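Acidocalcisomal pyrophosphatase (Trypanosoma brucei brucei, PDB 5C5V) probably hydrolyses inorganic diphosphate to phosphate, with magnesium ions as cofactor. Local coordinates at residues A[194-199]-A[287-292]; A[199-204]-A[221-226]; A[241-246]-A[318-323]; A[249-254]-A[294-299]. All blocks are in the same frame, centred on the assembly; numbering follows the deposited sequence.

Interaction 1: residues A[194-199]-A[287-292]; sequences MMWNYG and DAIREW. With 2PN (imidodiphosphoric acid), chain C.
I289 lays its CG1 over one face of W196, 3.5 Å from the centroid of the six-membered ring and 9° off the ring normal, a nearly vertical CH-pi contact that marks the tight part of this interface. M195 CB covers the opposite face of the same indole. In the ring plane, A288 CB meets the edge, 3.9 Å from W196 CH2, and W161 of the second subunit packs here as well. A second aromatic contact is less centred. M194, its chain bent at chi2 and chi3, brings CE over a face of W292 in a CH-pi contact, 4.0 Å from the six-membered centroid and 28° off the normal; M194 SD, beside the same ring, makes the Met-aromatic contact. M195 CE reaches W292 CD1 obliquely at 3.8 Å. The other side of helix 285-295 is polar: D287 and E291 are exposed, and R290 NH2 forms a salt bridge of weak angular geometry with D287 OD1. Just beyond, where the chain enters strand 197-200, Y198 OH donates to O6 of the bound imidodiphosphate at 2.6 Å. The loop leading into that strand packs on helix 285-295, beside the sheet of a PPase-family domain and next to its imidodiphosphate site.

Interaction 2: residues A[199-204]-A[221-226]; sequences GAFPQT and DPVDAV. With MG (magnesium ion), chain E; MG (magnesium ion), chain G; 2PN (imidodiphosphoric acid), chain C.
A225, V223 and F201 bury the largest areas between the two antiparallel segments. A225 CB meets the F201 ring at CE2, 3.5 Å away, from an oblique direction, while V223 CG1 comes in at the edge, 4.0 Å from CD2. F201 CG is anti to its carbonyl carbon (chi1 -70°), which places the ring beside these two side chains. The backbone fixes the register: G199 and A225 form a hydrogen-bonded pair through both N-H groups, and F201 N reaches V223 O at 3.0 Å with an N-H...O angle of 158°. Beyond the strands T204 closes the pairing, since OG1 accepts V223 N at 2.9 Å and donates to F201 O at 2.8 Å. On the face that A200 shares with D224, the carboxylate OD1 and OD2 each lie 2.0 Å from their own magnesium, joining both metals to the ligand in the imidodiphosphate site of this PPase-family domain; OD2 also accepts from K258. D219 and D256 bind one of these ions too. F201 and V223 pack against V259 of strand 254-263, and A225 touches F154 of strand 152-156, placing the pair within the mixed sheet, with helix 316-336 packed against it at I323 and S326.

Interaction 3: residues A[241-246]-A[318-323]; sequences VKVLGV and YAMKVI
V243 and I323 reach for each other tip to tip, CG2 of the valine 3.7 Å from CD1 of the isoleucine, at one end of a contact where segments 318-323 and 241-246 run almost perpendicular, crossing at 84° with axes 7.1 Å apart. The other branch of V243 serves different partners. CG1, anti to the backbone N (chi1 161°), touches A319 CB at 3.6 Å and lies 4.1 Å from M320 CG, where the valine and methionine side chains run past each other in opposite directions. A319 sits at the centre of the crossing: its small methyl also meets G245 C at 3.6 Å, and its CA forms the closest CA pair of the contact with G245, consistent with a small residue at the crossing. V246 takes up the other end. Its CG1 lies between the backbone N and the carbonyl carbon (chi1 61°), and from there it touches A319 CA and CB, both at 3.7 Å, and comes to the edge of the Y318 ring, 3.9 Å from CD2. Two valines of the strand therefore straddle one alanine. Between them, L244 and G245 both face V260 in a classic beta bulge, and V243 and V246 both point to the helix. Every contact here is apolar, and the helix is held on the sheet by the close fit of apolar side chains and backbone carbons rather than by directional bonds.

Interaction 4: residues A[249-254]-A[294-299]; sequences MIDEGK and RVYKIC. With MG (magnesium ion), chain D; 2PN (imidodiphosphoric acid), chain C.
D251 sets its CG anti to the backbone N (chi1 -174°), and K297 runs extended beyond CG with chi2, chi3 and chi4 all near 180°; the two side chains cross at about a right angle, with the carboxylate at the ammonium group, in the imidodiphosphate site of this PPase-family domain. D251, E252 and K297 form a salt-bridge network. K297 NZ binds D251 OD2 at 2.7 Å on the syn lone pair, the side of the other oxygen, whereas its bonds to D251 OD1 at 3.1 Å and to E252 OE2 at 3.3 Å are weak. The same nitrogen also donates to O2 of the ligand at 2.8 Å, and it is therefore set between the two carboxylates and a phosphoryl oxygen of the imidodiphosphate. The acidic pair comes from the type I' turn D251 to K254, which joins strands 238-251 and 254-263 as a hairpin. D251 OD2 has a second task: it binds a magnesium ion at 2.3 Å, together with O2 and O5 of the ligand, two waters and D256, so one carboxylate oxygen holds both metal and lysine. Y296 adds a further grip, its OH donating to ligand O3 at 2.6 Å and accepting from a water of that magnesium. Its ring is steadied from several directions: W292 stacks on it, and M249, fully extended, brings CE to the ring edge, 3.8 Å from CE2. K297 CG lies over the centre of one ring face, 3.7 Å above the plane.

Overall arrangement
Interactions 1 and 2 share G199 and strand 197-200, with centres 15 Å apart, and interactions 3 and 4 both use strand 238-251, with centres 21 Å apart. Along the chain, interaction 2 closes before interaction 3 opens, its segments lying between those of interaction 1; the segments of interaction 1 alternate with those of interactions 3 and 4. Interactions 1 and 4 both draw on helix 285-295. Helix 316-336, one side of interaction 3, also packs on F201 of interaction 2. Interactions 1, 2 and 4 each touch the imidodiphosphate, whereas interaction 3 is structural packing: the same sheet carries ligand-binding residues on strands 224-227 and 238-251 and is packed by helix 316-336 away from the ligand.

Interaction 1: residues A[194-199]-A[287-292]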
# COMPACT_ATOMS: atom_id res chain seq x y z
N MET A 194 21.39 8.10 -10.78
CA MET A 194 21.19 7.13 -9.71
C MET A 194 19.68 6.99 -9.59
O MET A 194 18.98 7.98 -9.46
CB MET A 194 21.84 7.62 -8.41
CG MET A 194 21.53 6.81 -7.15
SD MET A 194 22.07 5.09 -7.28
CE MET A 194 23.84 5.32 -7.46
N MET A 195 19.19 5.76 -9.64
CA MET A 195 17.76 5.52 -9.81
C MET A 195 17.11 5.07 -8.52
O MET A 195 15.93 4.71 -8.51
CB MET A 195 17.55 4.49 -10.93
CG MET A 195 18.23 4.93 -12.21
SD MET A 195 18.02 3.85 -13.63
CE MET A 195 18.90 2.39 -13.07
N TRP A 196 17.89 5.11 -7.45
CA TRP A 196 17.40 4.88 -6.10
C TRP A 196 18.11 5.86 -5.18
O TRP A 196 19.14 6.42 -5.56
CB TRP A 196 17.66 3.44 -5.66
CG TRP A 196 17.21 2.45 -6.67
CD1 TRP A 196 16.00 1.85 -6.74
CD2 TRP A 196 17.96 1.97 -7.80
NE1 TRP A 196 15.94 1.02 -7.84
CE2 TRP A 196 17.14 1.07 -8.50
CE3 TRP A 196 19.26 2.20 -8.27
CZ2 TRP A 196 17.56 0.41 -9.65
CZ3 TRP A 196 19.68 1.55 -9.42
CH2 TRP A 196 18.83 0.66 -10.10
N ASN A 197 17.57 6.08 -3.99
CA ASN A 197 18.25 6.90 -3.01
C ASN A 197 19.54 6.21 -2.63
O ASN A 197 19.52 5.05 -2.20
CB ASN A 197 17.39 7.12 -1.76
CG ASN A 197 16.13 7.89 -2.06
OD1 ASN A 197 16.18 8.98 -2.60
ND2 ASN A 197 14.99 7.32 -1.68
N TYR A 198 20.64 6.92 -2.78
CA TYR A 198 21.96 6.38 -2.51
C TYR A 198 22.63 7.16 -1.38
O TYR A 198 22.49 8.38 -1.29
CB TYR A 198 22.81 6.42 -3.77
CG TYR A 198 24.18 5.83 -3.61
CD1 TYR A 198 24.37 4.45 -3.68
CD2 TYR A 198 25.28 6.64 -3.37
CE1 TYR A 198 25.64 3.91 -3.52
CE2 TYR A 198 26.54 6.10 -3.21
CZ TYR A 198 26.71 4.74 -3.29
OH TYR A 198 27.96 4.20 -3.14
N GLY A 199 23.36 6.46 -0.52
CA GLY A 199 24.03 7.12 0.59
C GLY A 199 24.88 6.18 1.41
O GLY A 199 25.54 5.30 0.89
N ASP A 287 18.60 -6.73 -10.47
CA ASP A 287 19.40 -6.83 -11.70
C ASP A 287 19.91 -5.46 -12.17
O ASP A 287 21.06 -5.34 -12.61
CB ASP A 287 18.58 -7.46 -12.86
CG ASP A 287 18.44 -8.97 -12.74
OD1 ASP A 287 19.16 -9.60 -11.93
OD2 ASP A 287 17.60 -9.54 -13.48
N ALA A 288 19.04 -4.46 -12.12
CA ALA A 288 19.40 -3.12 -12.55
C ALA A 288 20.44 -2.50 -11.62
O ALA A 288 21.38 -1.86 -12.09
CB ALA A 288 18.17 -2.23 -12.63
N ILE A 289 20.28 -2.70 -10.31
CA ILE A 289 21.26 -2.21 -9.33
C ILE A 289 22.63 -2.82 -9.58
O ILE A 289 23.63 -2.10 -9.69
CB ILE A 289 20.82 -2.52 -7.88
CG1 ILE A 289 19.64 -1.63 -7.50
CG2 ILE A 289 21.95 -2.27 -6.90
CD1 ILE A 289 19.02 -1.97 -6.15
N ARG A 290 22.68 -4.15 -9.71
CA ARG A 290 23.95 -4.84 -9.95
C ARG A 290 24.59 -4.34 -11.24
O ARG A 290 25.80 -4.08 -11.28
CB ARG A 290 23.74 -6.36 -10.02
CG ARG A 290 25.02 -7.17 -10.34
CD ARG A 290 24.80 -8.68 -10.11
NE ARG A 290 23.47 -9.02 -10.59
CZ ARG A 290 22.60 -9.79 -9.95
NH1 ARG A 290 22.90 -10.35 -8.79
NH2 ARG A 290 21.41 -10.00 -10.48
N GLU A 291 23.78 -4.18 -12.29
CA GLU A 291 24.30 -3.77 -13.59
C GLU A 291 24.78 -2.32 -13.60
O GLU A 291 25.84 -2.02 -14.14
CB GLU A 291 23.22 -3.97 -14.67
CG GLU A 291 23.64 -3.48 -16.05
CD GLU A 291 24.72 -4.34 -16.72
OE1 GLU A 291 25.09 -5.41 -16.18
OE2 GLU A 291 25.20 -3.93 -17.79
N TRP A 292 23.99 -1.42 -13.02
CA TRP A 292 24.39 -0.03 -12.91
C TRP A 292 25.77 0.09 -12.20
O TRP A 292 26.68 0.77 -12.69
CB TRP A 292 23.32 0.75 -12.14
CG TRP A 292 23.41 2.23 -12.34
CD1 TRP A 292 22.68 2.99 -13.22
CD2 TRP A 292 24.28 3.13 -11.64
NE1 TRP A 292 23.05 4.32 -13.10
CE2 TRP A 292 24.02 4.43 -12.14
CE3 TRP A 292 25.24 2.97 -10.65
CZ2 TRP A 292 24.70 5.55 -11.69
CZ3 TRP A 292 25.92 4.09 -10.20
CH2 TRP A 292 25.64 5.36 -10.71
P1 2PN C . 32.24 5.74 -5.81
O1 2PN C . 33.12 6.99 -5.58
O2 2PN C . 33.15 4.48 -5.72
O3 2PN C . 31.51 5.87 -7.17
N1 2PN C . 31.08 5.69 -4.67
P2 2PN C . 31.33 5.37 -3.08
O4 2PN C . 32.44 6.32 -2.49
O5 2PN C . 31.83 3.94 -3.00
O6 2PN C . 30.09 5.54 -2.33

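Interaction 2: residues A[199-204]-A[221-226]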
# COMPACT_ATOMS: atom_id res chain seq x y z
N GLY A 199 23.36 6.46 -0.52
CA GLY A 199 24.03 7.12 0.59
C GLY A 199 24.88 6.18 1.41
O GLY A 199 25.54 5.30 0.89
N ALA A 200 24.84 6.36 2.73
CA ALA A 200 25.73 5.60 3.59
C ALA A 200 25.13 5.38 4.97
O ALA A 200 24.16 6.05 5.37
CB ALA A 200 27.07 6.32 3.71
N PHE A 201 25.69 4.41 5.69
CA PHE A 201 25.32 4.17 7.07
C PHE A 201 26.32 4.88 7.97
O PHE A 201 27.53 4.67 7.84
CB PHE A 201 25.29 2.67 7.39
CG PHE A 201 24.14 1.93 6.75
CD1 PHE A 201 22.83 2.16 7.15
CD2 PHE A 201 24.36 1.00 5.74
CE1 PHE A 201 21.77 1.48 6.56
CE2 PHE A 201 23.30 0.32 5.15
CZ PHE A 201 22.00 0.56 5.57
N PRO A 202 25.83 5.69 8.91
CA PRO A 202 26.75 6.32 9.87
C PRO A 202 27.41 5.27 10.77
O PRO A 202 26.88 4.17 10.88
CB PRO A 202 25.83 7.24 10.68
CG PRO A 202 24.48 6.60 10.59
CD PRO A 202 24.42 6.01 9.19
N GLN A 203 28.55 5.62 11.37
CA GLN A 203 29.23 4.77 12.36
C GLN A 203 29.62 3.41 11.76
O GLN A 203 29.59 2.38 12.44
CB GLN A 203 28.35 4.57 13.60
CG GLN A 203 27.87 5.89 14.21
CD GLN A 203 27.10 5.73 15.52
OE1 GLN A 203 26.42 4.73 15.76
NE2 GLN A 203 27.23 6.73 16.39
N THR A 204 29.96 3.44 10.47
CA THR A 204 30.58 2.29 9.81
C THR A 204 31.80 2.75 9.03
O THR A 204 31.92 3.93 8.69
CB THR A 204 29.62 1.58 8.82
OG1 THR A 204 29.28 2.50 7.78
CG2 THR A 204 28.36 1.11 9.52
N ASP A 221 35.63 4.11 3.23
CA ASP A 221 34.44 4.96 3.34
C ASP A 221 33.40 4.30 4.22
O ASP A 221 33.46 3.10 4.48
CB ASP A 221 33.83 5.24 1.96
CG ASP A 221 34.25 6.57 1.36
OD1 ASP A 221 34.36 7.56 2.11
OD2 ASP A 221 34.45 6.65 0.13
N PRO A 222 32.41 5.08 4.69
CA PRO A 222 31.26 4.43 5.33
C PRO A 222 30.62 3.40 4.40
O PRO A 222 30.75 3.53 3.18
CB PRO A 222 30.31 5.59 5.60
CG PRO A 222 31.18 6.78 5.64
CD PRO A 222 32.27 6.54 4.67
N VAL A 223 29.96 2.40 4.96
CA VAL A 223 29.25 1.40 4.18
C VAL A 223 28.14 2.04 3.33
O VAL A 223 27.37 2.87 3.80
CB VAL A 223 28.64 0.31 5.10
CG1 VAL A 223 27.73 -0.64 4.32
CG2 VAL A 223 29.75 -0.47 5.78
N ASP A 224 28.09 1.63 2.06
CA ASP A 224 27.18 2.21 1.09
C ASP A 224 25.82 1.53 1.12
O ASP A 224 25.72 0.32 1.28
CB ASP A 224 27.78 2.13 -0.32
CG ASP A 224 29.04 2.97 -0.47
OD1 ASP A 224 29.08 4.10 0.06
OD2 ASP A 224 29.99 2.49 -1.11
N ALA A 225 24.76 2.32 0.94
CA ALA A 225 23.40 1.79 0.96
C ALA A 225 22.57 2.27 -0.23
O ALA A 225 22.68 3.42 -0.66
CB ALA A 225 22.72 2.16 2.27
N VAL A 226 21.75 1.38 -0.77
CA VAL A 226 20.81 1.73 -1.81
C VAL A 226 19.40 1.58 -1.25
O VAL A 226 18.99 0.47 -0.90
CB VAL A 226 20.98 0.84 -3.06
CG1 VAL A 226 20.25 1.46 -4.24
CG2 VAL A 226 22.45 0.67 -3.37
MG MG E . 31.97 2.80 -1.25
MG MG G . 30.35 5.52 -0.47
P1 2PN C . 32.24 5.74 -5.81
O1 2PN C . 33.12 6.99 -5.58
O2 2PN C . 33.15 4.48 -5.72
O3 2PN C . 31.51 5.87 -7.17
N1 2PN C . 31.08 5.69 -4.67
P2 2PN C . 31.33 5.37 -3.08
O4 2PN C . 32.44 6.32 -2.49
O5 2PN C . 31.83 3.94 -3.00
O6 2PN C . 30.09 5.54 -2.33
O HOH W 1 32.17 4.60 -0.57
O HOH W 2 31.95 2.30 0.90
O HOH W 3 30.50 5.75 1.84
O HOH W 4 31.12 7.64 -0.44
O HOH W 5 28.53 6.41 0.00

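Interaction 3: residues A[241-246]-A[318-323]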
# COMPACT_ATOMS: atom_id res chain seq x y z
N VAL A 241 15.56 2.95 7.98
CA VAL A 241 15.40 1.96 6.93
C VAL A 241 15.53 0.55 7.48
O VAL A 241 16.07 0.32 8.56
CB VAL A 241 16.42 2.13 5.78
CG1 VAL A 241 16.35 3.53 5.19
CG2 VAL A 241 17.83 1.77 6.24
N LYS A 242 15.02 -0.38 6.69
CA LYS A 242 15.10 -1.81 6.96
C LYS A 242 16.04 -2.45 5.97
O LYS A 242 15.88 -2.30 4.77
CB LYS A 242 13.71 -2.44 6.86
CG LYS A 242 13.72 -3.95 6.97
CD LYS A 242 12.37 -4.49 7.40
CE LYS A 242 11.52 -4.87 6.23
NZ LYS A 242 10.29 -5.57 6.73
N VAL A 243 17.03 -3.17 6.47
CA VAL A 243 18.03 -3.83 5.64
C VAL A 243 17.50 -5.15 5.07
O VAL A 243 16.95 -5.97 5.81
CB VAL A 243 19.31 -4.09 6.45
CG1 VAL A 243 20.17 -5.16 5.79
CG2 VAL A 243 20.08 -2.78 6.66
N LEU A 244 17.66 -5.36 3.76
CA LEU A 244 17.13 -6.54 3.08
C LEU A 244 18.22 -7.48 2.59
O LEU A 244 18.03 -8.68 2.53
CB LEU A 244 16.25 -6.13 1.89
CG LEU A 244 15.03 -5.29 2.27
CD1 LEU A 244 14.35 -4.78 1.03
CD2 LEU A 244 14.07 -6.10 3.14
N GLY A 245 19.37 -6.93 2.22
CA GLY A 245 20.42 -7.77 1.66
C GLY A 245 21.61 -6.94 1.25
O GLY A 245 21.62 -5.73 1.45
N VAL A 246 22.61 -7.57 0.66
CA VAL A 246 23.80 -6.82 0.30
C VAL A 246 24.52 -7.40 -0.90
O VAL A 246 24.58 -8.62 -1.08
CB VAL A 246 24.80 -6.72 1.51
CG1 VAL A 246 25.24 -8.10 1.95
CG2 VAL A 246 25.99 -5.88 1.16
N TYR A 318 22.97 -11.83 6.53
CA TYR A 318 24.35 -11.62 6.10
C TYR A 318 24.70 -10.12 6.03
O TYR A 318 25.79 -9.71 6.41
CB TYR A 318 24.57 -12.27 4.73
CG TYR A 318 26.01 -12.36 4.33
CD1 TYR A 318 26.75 -13.51 4.60
CD2 TYR A 318 26.65 -11.30 3.71
CE1 TYR A 318 28.08 -13.59 4.24
CE2 TYR A 318 27.96 -11.38 3.35
CZ TYR A 318 28.67 -12.52 3.62
OH TYR A 318 29.99 -12.59 3.26
N ALA A 319 23.76 -9.32 5.54
CA ALA A 319 23.98 -7.88 5.40
C ALA A 319 24.13 -7.23 6.77
O ALA A 319 24.90 -6.30 6.94
CB ALA A 319 22.82 -7.23 4.62
N MET A 320 23.35 -7.70 7.74
CA MET A 320 23.44 -7.15 9.08
C MET A 320 24.75 -7.56 9.76
O MET A 320 25.27 -6.80 10.58
CB MET A 320 22.21 -7.54 9.91
CG MET A 320 20.94 -6.85 9.40
SD MET A 320 19.43 -7.06 10.38
CE MET A 320 18.89 -8.68 9.84
N LYS A 321 25.30 -8.72 9.40
CA LYS A 321 26.63 -9.09 9.90
C LYS A 321 27.68 -8.14 9.33
O LYS A 321 28.52 -7.64 10.06
CB LYS A 321 27.02 -10.53 9.54
CG LYS A 321 26.41 -11.58 10.42
CD LYS A 321 26.94 -12.98 10.02
CE LYS A 321 26.52 -14.04 11.04
NZ LYS A 321 25.04 -14.35 10.93
N VAL A 322 27.60 -7.90 8.02
CA VAL A 322 28.52 -6.99 7.36
C VAL A 322 28.46 -5.61 8.01
O VAL A 322 29.48 -4.98 8.25
CB VAL A 322 28.22 -6.86 5.85
CG1 VAL A 322 28.93 -5.65 5.27
CG2 VAL A 322 28.61 -8.13 5.10
N ILE A 323 27.25 -5.14 8.29
CA ILE A 323 27.07 -3.84 8.93
C ILE A 323 27.61 -3.83 10.37
O ILE A 323 28.30 -2.90 10.78
CB ILE A 323 25.60 -3.42 8.91
CG1 ILE A 323 25.18 -3.11 7.47
CG2 ILE A 323 25.37 -2.21 9.83
CD1 ILE A 323 23.69 -2.97 7.30

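Interaction 4: residues A[249-254]-A[294-299]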
# COMPACT_ATOMS: atom_id res chain seq x y z
N MET A 249 30.09 -5.84 -4.05
CA MET A 249 30.85 -5.09 -5.05
C MET A 249 32.31 -4.90 -4.65
O MET A 249 32.60 -4.45 -3.53
CB MET A 249 30.20 -3.73 -5.27
CG MET A 249 30.95 -2.84 -6.23
SD MET A 249 30.04 -1.30 -6.49
CE MET A 249 31.16 -0.42 -7.59
N ILE A 250 33.22 -5.24 -5.56
CA ILE A 250 34.64 -4.92 -5.43
C ILE A 250 34.95 -3.78 -6.41
O ILE A 250 34.91 -3.98 -7.62
CB ILE A 250 35.57 -6.12 -5.75
CG1 ILE A 250 35.05 -7.41 -5.11
CG2 ILE A 250 37.01 -5.84 -5.33
CD1 ILE A 250 34.87 -7.30 -3.65
N ASP A 251 35.27 -2.61 -5.89
CA ASP A 251 35.42 -1.40 -6.70
C ASP A 251 36.88 -0.93 -6.73
O ASP A 251 37.42 -0.53 -5.70
CB ASP A 251 34.50 -0.30 -6.12
CG ASP A 251 34.46 0.95 -6.96
OD1 ASP A 251 35.12 0.97 -8.03
OD2 ASP A 251 33.79 1.93 -6.56
N GLU A 252 37.52 -0.99 -7.90
CA GLU A 252 38.93 -0.58 -8.02
C GLU A 252 39.82 -1.30 -6.99
O GLU A 252 40.69 -0.69 -6.38
CB GLU A 252 39.06 0.94 -7.84
CG GLU A 252 38.36 1.78 -8.94
CD GLU A 252 37.92 3.18 -8.46
OE1 GLU A 252 37.95 3.46 -7.24
OE2 GLU A 252 37.55 4.01 -9.31
N GLY A 253 39.57 -2.58 -6.77
CA GLY A 253 40.40 -3.35 -5.88
C GLY A 253 40.06 -3.23 -4.39
O GLY A 253 40.77 -3.78 -3.56
N LYS A 254 38.98 -2.53 -4.05
CA LYS A 254 38.60 -2.38 -2.64
C LYS A 254 37.21 -2.98 -2.39
O LYS A 254 36.34 -2.91 -3.25
CB LYS A 254 38.55 -0.90 -2.22
CG LYS A 254 39.60 0.02 -2.80
CD LYS A 254 41.00 -0.27 -2.36
CE LYS A 254 41.93 0.75 -3.02
NZ LYS A 254 41.47 2.15 -2.77
N ARG A 294 27.93 -2.26 -11.88
CA ARG A 294 28.92 -3.01 -12.63
C ARG A 294 29.60 -2.11 -13.66
O ARG A 294 30.83 -2.11 -13.77
CB ARG A 294 28.30 -4.22 -13.34
CG ARG A 294 29.34 -5.09 -14.06
CD ARG A 294 28.73 -6.26 -14.84
NE ARG A 294 28.03 -5.80 -16.03
CZ ARG A 294 28.62 -5.64 -17.22
NH1 ARG A 294 29.91 -5.92 -17.38
NH2 ARG A 294 27.91 -5.22 -18.25
N VAL A 295 28.81 -1.31 -14.38
CA VAL A 295 29.32 -0.63 -15.56
C VAL A 295 29.50 0.88 -15.45
O VAL A 295 30.08 1.49 -16.35
CB VAL A 295 28.38 -0.86 -16.79
CG1 VAL A 295 28.11 -2.33 -16.99
CG2 VAL A 295 27.06 -0.09 -16.63
N TYR A 296 29.02 1.51 -14.37
CA TYR A 296 28.87 2.97 -14.39
C TYR A 296 30.16 3.75 -14.57
O TYR A 296 30.14 4.85 -15.10
CB TYR A 296 28.12 3.46 -13.14
CG TYR A 296 28.88 3.48 -11.82
CD1 TYR A 296 29.08 4.67 -11.13
CD2 TYR A 296 29.33 2.30 -11.23
CE1 TYR A 296 29.75 4.70 -9.89
CE2 TYR A 296 30.01 2.32 -10.00
CZ TYR A 296 30.21 3.52 -9.34
OH TYR A 296 30.86 3.54 -8.14
N LYS A 297 31.30 3.19 -14.18
CA LYS A 297 32.55 3.93 -14.30
C LYS A 297 33.27 3.70 -15.63
O LYS A 297 34.24 4.39 -15.94
CB LYS A 297 33.50 3.58 -13.14
CG LYS A 297 33.07 4.17 -11.79
CD LYS A 297 34.02 3.76 -10.66
CE LYS A 297 33.53 4.26 -9.29
NZ LYS A 297 34.47 3.95 -8.16
N ILE A 298 32.80 2.74 -16.42
CA ILE A 298 33.45 2.39 -17.67
C ILE A 298 33.47 3.58 -18.63
O ILE A 298 34.48 3.85 -19.28
CB ILE A 298 32.79 1.18 -18.35
CG1 ILE A 298 33.02 -0.08 -17.52
CG2 ILE A 298 33.34 0.99 -19.75
CD1 ILE A 298 32.33 -1.31 -18.06
N CYS A 299 32.35 4.29 -18.72
CA CYS A 299 32.26 5.48 -19.57
C CYS A 299 33.16 6.61 -19.06
O CYS A 299 33.34 7.61 -19.75
CB CYS A 299 30.81 5.97 -19.66
SG CYS A 299 30.16 6.69 -18.11
MG MG D . 32.77 2.71 -4.69
P1 2PN C . 32.24 5.74 -5.81
O1 2PN C . 33.12 6.99 -5.58
O2 2PN C . 33.15 4.48 -5.72
O3 2PN C . 31.51 5.87 -7.17
N1 2PN C . 31.08 5.69 -4.67
P2 2PN C . 31.33 5.37 -3.08
O4 2PN C . 32.44 6.32 -2.49
O5 2PN C . 31.83 3.94 -3.00
O6 2PN C . 30.09 5.54 -2.33
O HOH W 6 30.87 2.68 -5.55
O HOH W 7 34.76 3.00 -3.73